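Local coordinates for carbohydrate kinase, FGGY (Novosphingobium aromaticivorans, PDB 3H6E), which probably acts as a carbohydrate kinase of the FGGY family, transferring phosphate to a sugar, at residues 367-379 / 400-412. Sequence-based numbering, arbitrary orientation.
Sequences RAAACLYAALVAD and ADVFVRALASLRP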
loop_
_atom_site.group_PDB
_atom_site.type_symbol
_atom_site.label_atom_id
_atom_site.label_comp_id
_atom_site.label_asym_id
_atom_site.label_seq_id
_atom_site.Cartn_x
_atom_site.Cartn_y
_atom_site.Cartn_z
ATOM N N ARG A 367 25.107 -9.221 -8.328
ATOM C CA ARG A 367 24.004 -8.273 -8.421
ATOM C C ARG A 367 22.918 -8.775 -9.370
ATOM O O ARG A 367 21.730 -8.515 -9.171
ATOM C CB ARG A 367 24.509 -6.906 -8.890
ATOM C CG ARG A 367 25.380 -6.169 -7.887
ATOM C CD ARG A 367 25.262 -4.671 -8.089
ATOM N NE ARG A 367 25.832 -4.233 -9.358
ATOM C CZ ARG A 367 25.460 -3.130 -10.001
ATOM N NH1 ARG A 367 24.502 -2.360 -9.503
ATOM N NH2 ARG A 367 26.038 -2.800 -11.149
ATOM N N ALA A 368 23.331 -9.485 -10.412
ATOM C CA ALA A 368 22.385 -10.037 -11.370
ATOM C C ALA A 368 21.631 -11.200 -10.736
ATOM O O ALA A 368 20.418 -11.334 -10.903
ATOM C CB ALA A 368 23.105 -10.482 -12.629
ATOM N N ALA A 369 22.359 -12.031 -9.996
ATOM C CA ALA A 369 21.771 -13.196 -9.345
ATOM C C ALA A 369 20.790 -12.788 -8.251
ATOM O O ALA A 369 19.833 -13.506 -7.966
ATOM C CB ALA A 369 22.861 -14.090 -8.776
ATOM N N ALA A 370 21.036 -11.636 -7.636
ATOM C CA ALA A 370 20.142 -11.124 -6.607
ATOM C C ALA A 370 18.769 -10.834 -7.210
ATOM O O ALA A 370 17.741 -11.089 -6.587
ATOM C CB ALA A 370 20.727 -9.867 -5.965
ATOM N N CYS A 371 18.768 -10.305 -8.429
ATOM C CA CYS A 371 17.532 -10.005 -9.141
ATOM C C CYS A 371 16.754 -11.269 -9.490
ATOM O O CYS A 371 15.536 -11.227 -9.658
ATOM C CB CYS A 371 17.831 -9.224 -10.416
ATOM S SG CYS A 371 18.536 -7.598 -10.148
ATOM N N LEU A 372 17.461 -12.389 -9.603
ATOM C CA LEU A 372 16.820 -13.659 -9.933
ATOM C C LEU A 372 16.117 -14.240 -8.720
ATOM O O LEU A 372 15.001 -14.745 -8.821
ATOM C CB LEU A 372 17.839 -14.670 -10.469
ATOM C CG LEU A 372 18.499 -14.363 -11.817
ATOM C CD1 LEU A 372 19.163 -15.619 -12.381
ATOM C CD2 LEU A 372 17.490 -13.798 -12.805
ATOM N N TYR A 373 16.786 -14.163 -7.573
ATOM C CA TYR A 373 16.249 -14.675 -6.318
ATOM C C TYR A 373 14.943 -13.975 -5.945
ATOM O O TYR A 373 14.041 -14.586 -5.365
ATOM C CB TYR A 373 17.287 -14.513 -5.198
ATOM C CG TYR A 373 16.714 -14.595 -3.799
ATOM C CD1 TYR A 373 16.533 -15.818 -3.170
ATOM C CD2 TYR A 373 16.354 -13.444 -3.110
ATOM C CE1 TYR A 373 16.006 -15.892 -1.893
ATOM C CE2 TYR A 373 15.828 -13.510 -1.835
ATOM C CZ TYR A 373 15.659 -14.734 -1.231
ATOM O OH TYR A 373 15.135 -14.805 0.036
ATOM N N ALA A 374 14.846 -12.692 -6.281
ATOM C CA ALA A 374 13.661 -11.906 -5.961
ATOM C C ALA A 374 12.526 -12.240 -6.923
ATOM O O ALA A 374 11.351 -12.130 -6.576
ATOM C CB ALA A 374 13.981 -10.414 -5.990
ATOM N N ALA A 375 12.888 -12.654 -8.133
ATOM C CA ALA A 375 11.903 -13.061 -9.125
ATOM C C ALA A 375 11.259 -14.371 -8.697
ATOM O O ALA A 375 10.047 -14.552 -8.818
ATOM C CB ALA A 375 12.553 -13.210 -10.487
ATOM N N LEU A 376 12.081 -15.276 -8.179
ATOM C CA LEU A 376 11.623 -16.598 -7.774
ATOM C C LEU A 376 10.740 -16.535 -6.537
ATOM O O LEU A 376 9.750 -17.257 -6.438
ATOM C CB LEU A 376 12.822 -17.514 -7.529
ATOM C CG LEU A 376 13.694 -17.742 -8.769
ATOM C CD1 LEU A 376 15.130 -18.086 -8.395
ATOM C CD2 LEU A 376 13.088 -18.804 -9.687
ATOM N N VAL A 377 11.102 -15.668 -5.596
ATOM C CA VAL A 377 10.318 -15.503 -4.382
ATOM C C VAL A 377 9.034 -14.734 -4.688
ATOM O O VAL A 377 7.989 -14.999 -4.098
ATOM C CB VAL A 377 11.112 -14.784 -3.270
ATOM C CG1 VAL A 377 10.257 -14.637 -2.017
ATOM C CG2 VAL A 377 12.394 -15.540 -2.955
ATOM N N ALA A 378 9.118 -13.783 -5.615
ATOM C CA ALA A 378 7.930 -13.070 -6.071
ATOM C C ALA A 378 7.022 -14.047 -6.800
ATOM O O ALA A 378 5.798 -13.973 -6.700
ATOM C CB ALA A 378 8.306 -11.916 -6.982
ATOM N N ASP A 379 7.641 -14.973 -7.524
ATOM C CA ASP A 379 6.917 -16.006 -8.252
ATOM C C ASP A 379 6.100 -16.873 -7.299
ATOM O O ASP A 379 4.937 -17.172 -7.558
ATOM C CB ASP A 379 7.897 -16.877 -9.036
ATOM C CG ASP A 379 7.219 -18.042 -9.721
ATOM O OD1 ASP A 379 6.621 -17.830 -10.799
ATOM O OD2 ASP A 379 7.289 -19.168 -9.178
ATOM N N ALA A 400 14.675 -2.536 -12.811
ATOM C CA ALA A 400 15.587 -3.667 -12.633
ATOM C C ALA A 400 15.391 -4.729 -13.718
ATOM O O ALA A 400 14.696 -5.725 -13.509
ATOM C CB ALA A 400 15.420 -4.274 -11.252
ATOM N N ASP A 401 16.021 -4.504 -14.870
ATOM C CA ASP A 401 15.871 -5.371 -16.041
ATOM C C ASP A 401 15.966 -6.869 -15.754
ATOM O O ASP A 401 15.192 -7.657 -16.290
ATOM C CB ASP A 401 16.874 -4.982 -17.133
ATOM C CG ASP A 401 16.275 -4.046 -18.163
ATOM O OD1 ASP A 401 15.305 -4.454 -18.836
ATOM O OD2 ASP A 401 16.775 -2.910 -18.310
ATOM N N VAL A 402 16.922 -7.267 -14.926
ATOM C CA VAL A 402 17.096 -8.680 -14.625
ATOM C C VAL A 402 15.888 -9.220 -13.865
ATOM O O VAL A 402 15.450 -10.347 -14.101
ATOM C CB VAL A 402 18.373 -8.937 -13.808
ATOM C CG1 VAL A 402 18.569 -10.425 -13.593
ATOM C CG2 VAL A 402 19.587 -8.323 -14.514
ATOM N N PHE A 403 15.347 -8.409 -12.962
ATOM C CA PHE A 403 14.190 -8.816 -12.170
ATOM C C PHE A 403 12.935 -8.993 -13.022
ATOM O O PHE A 403 12.368 -10.084 -13.078
ATOM C CB PHE A 403 13.917 -7.816 -11.041
ATOM C CG PHE A 403 12.619 -8.055 -10.326
ATOM C CD1 PHE A 403 12.444 -9.177 -9.534
ATOM C CD2 PHE A 403 11.567 -7.157 -10.448
ATOM C CE1 PHE A 403 11.244 -9.402 -8.878
ATOM C CE2 PHE A 403 10.366 -7.377 -9.792
ATOM C CZ PHE A 403 10.206 -8.501 -9.007
ATOM N N VAL A 404 12.519 -7.933 -13.691
ATOM C CA VAL A 404 11.292 -7.920 -14.479
ATOM C C VAL A 404 11.334 -8.973 -15.581
ATOM O O VAL A 404 10.339 -9.704 -15.778
ATOM C CB VAL A 404 11.043 -6.539 -15.112
ATOM C CG1 VAL A 404 9.828 -6.583 -16.025
ATOM C CG2 VAL A 404 10.869 -5.481 -14.032
ATOM N N ARG A 405 12.418 -9.050 -16.328
ATOM C CA ARG A 405 12.532 -10.004 -17.431
ATOM C C ARG A 405 12.580 -11.454 -16.945
ATOM O O ARG A 405 12.085 -12.357 -17.617
ATOM C CB ARG A 405 13.745 -9.685 -18.309
ATOM C CG ARG A 405 13.655 -8.333 -19.000
ATOM C CD ARG A 405 14.774 -8.139 -20.006
ATOM N NE ARG A 405 14.566 -8.939 -21.207
ATOM C CZ ARG A 405 15.385 -8.941 -22.253
ATOM N NH1 ARG A 405 16.475 -8.184 -22.242
ATOM N NH2 ARG A 405 15.117 -9.699 -23.308
ATOM N N ALA A 406 13.178 -11.674 -15.780
ATOM C CA ALA A 406 13.172 -12.998 -15.175
ATOM C C ALA A 406 11.739 -13.368 -14.823
ATOM O O ALA A 406 11.338 -14.526 -14.921
ATOM C CB ALA A 406 14.052 -13.026 -13.937
ATOM N N LEU A 407 10.967 -12.368 -14.415
ATOM C CA LEU A 407 9.567 -12.580 -14.080
ATOM C C LEU A 407 8.783 -12.965 -15.331
ATOM O O LEU A 407 7.988 -13.902 -15.317
ATOM C CB LEU A 407 8.974 -11.323 -13.442
ATOM C CG LEU A 407 7.686 -11.559 -12.655
ATOM C CD1 LEU A 407 7.916 -12.619 -11.583
ATOM C CD2 LEU A 407 7.165 -10.262 -12.051
ATOM N N ALA A 408 9.021 -12.237 -16.416
ATOM C CA ALA A 408 8.382 -12.543 -17.690
ATOM C C ALA A 408 8.645 -13.990 -18.120
ATOM O O ALA A 408 7.740 -14.680 -18.596
ATOM C CB ALA A 408 8.853 -11.580 -18.755
ATOM N N SER A 409 9.884 -14.443 -17.936
ATOM C CA SER A 409 10.278 -15.800 -18.306
ATOM C C SER A 409 9.563 -16.842 -17.460
ATOM O O SER A 409 9.096 -17.861 -17.971
ATOM C CB SER A 409 11.793 -15.979 -18.171
ATOM O OG SER A 409 12.495 -15.063 -18.994
ATOM N N LEU A 410 9.487 -16.588 -16.158
ATOM C CA LEU A 410 8.821 -17.507 -15.241
ATOM C C LEU A 410 7.332 -17.625 -15.554
ATOM O O LEU A 410 6.754 -18.703 -15.442
ATOM C CB LEU A 410 9.034 -17.070 -13.789
ATOM C CG LEU A 410 10.469 -17.219 -13.270
ATOM C CD1 LEU A 410 10.671 -16.456 -11.970
ATOM C CD2 LEU A 410 10.817 -18.684 -13.094
ATOM N N ARG A 411 6.724 -16.512 -15.956
ATOM C CA ARG A 411 5.308 -16.484 -16.310
ATOM C C ARG A 411 5.137 -16.227 -17.804
ATOM O O ARG A 411 4.723 -15.139 -18.216
ATOM C CB ARG A 411 4.586 -15.407 -15.502
ATOM C CG ARG A 411 4.977 -15.399 -14.039
ATOM C CD ARG A 411 3.755 -15.234 -13.160
ATOM N NE ARG A 411 3.975 -15.816 -11.843
ATOM C CZ ARG A 411 3.005 -16.179 -11.013
ATOM N NH1 ARG A 411 1.728 -16.032 -11.360
ATOM N NH2 ARG A 411 3.320 -16.696 -9.834
ATOM N N PRO A 412 5.447 -17.245 -18.621
ATOM C CA PRO A 412 5.603 -17.139 -20.081
ATOM C C PRO A 412 4.343 -16.666 -20.821
ATOM O O PRO A 412 4.450 -15.843 -21.733
ATOM C CB PRO A 412 5.949 -18.576 -20.486
ATOM C CG PRO A 412 5.334 -19.410 -19.388
ATOM C CD PRO A 412 5.641 -18.630 -18.163
HETATM O O HOH W 1 5.742 -19.321 -13.227
#
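Ala368 O lies 3.4 Å from Val402 CG1 where segments 367-379, on helix 363-384, and 401-410 cross at -41° with knobs-into-holes packing, in the C-terminal actin-like ATPase domain of this FGGY kinase. The branched Val402 suits this place: CG1 points away from the backbone N (chi1 -176°) and also reaches Leu372 CD2, while its CB presses on Cys371 CB at 3.4 Å. Leu372 CD2 touches Ala406 CB as well. The alanines Ala374, Ala375 and Ala378 leave room for Phe403, whose ring is a knob among them and Cys371; its CE1 edge stands 3.6 Å from Ala374 O, and Cys371 O and Ala375 N lie in the ring plane. Ala375 is the reciprocal knob, its CB 3.8 Å from Ala406 CB within a hole completed by Phe403, Leu407 and Leu410. Leu376 and Leu410 cross at about a right angle. Asp379 OD2 is held by Arg461, whereas OD1 has a long, weak salt bridge to Arg411 NE (3.5 Å). Arg411 NH2 pairs with Asp383 and gives Asp379 O a weak bond. With a leucine in place of Arg411, that carbonyl would probably lose this donor and Asp383 this partner. The NH2 to Asp379 O bond is short (2.8 Å) but bent, at 123°.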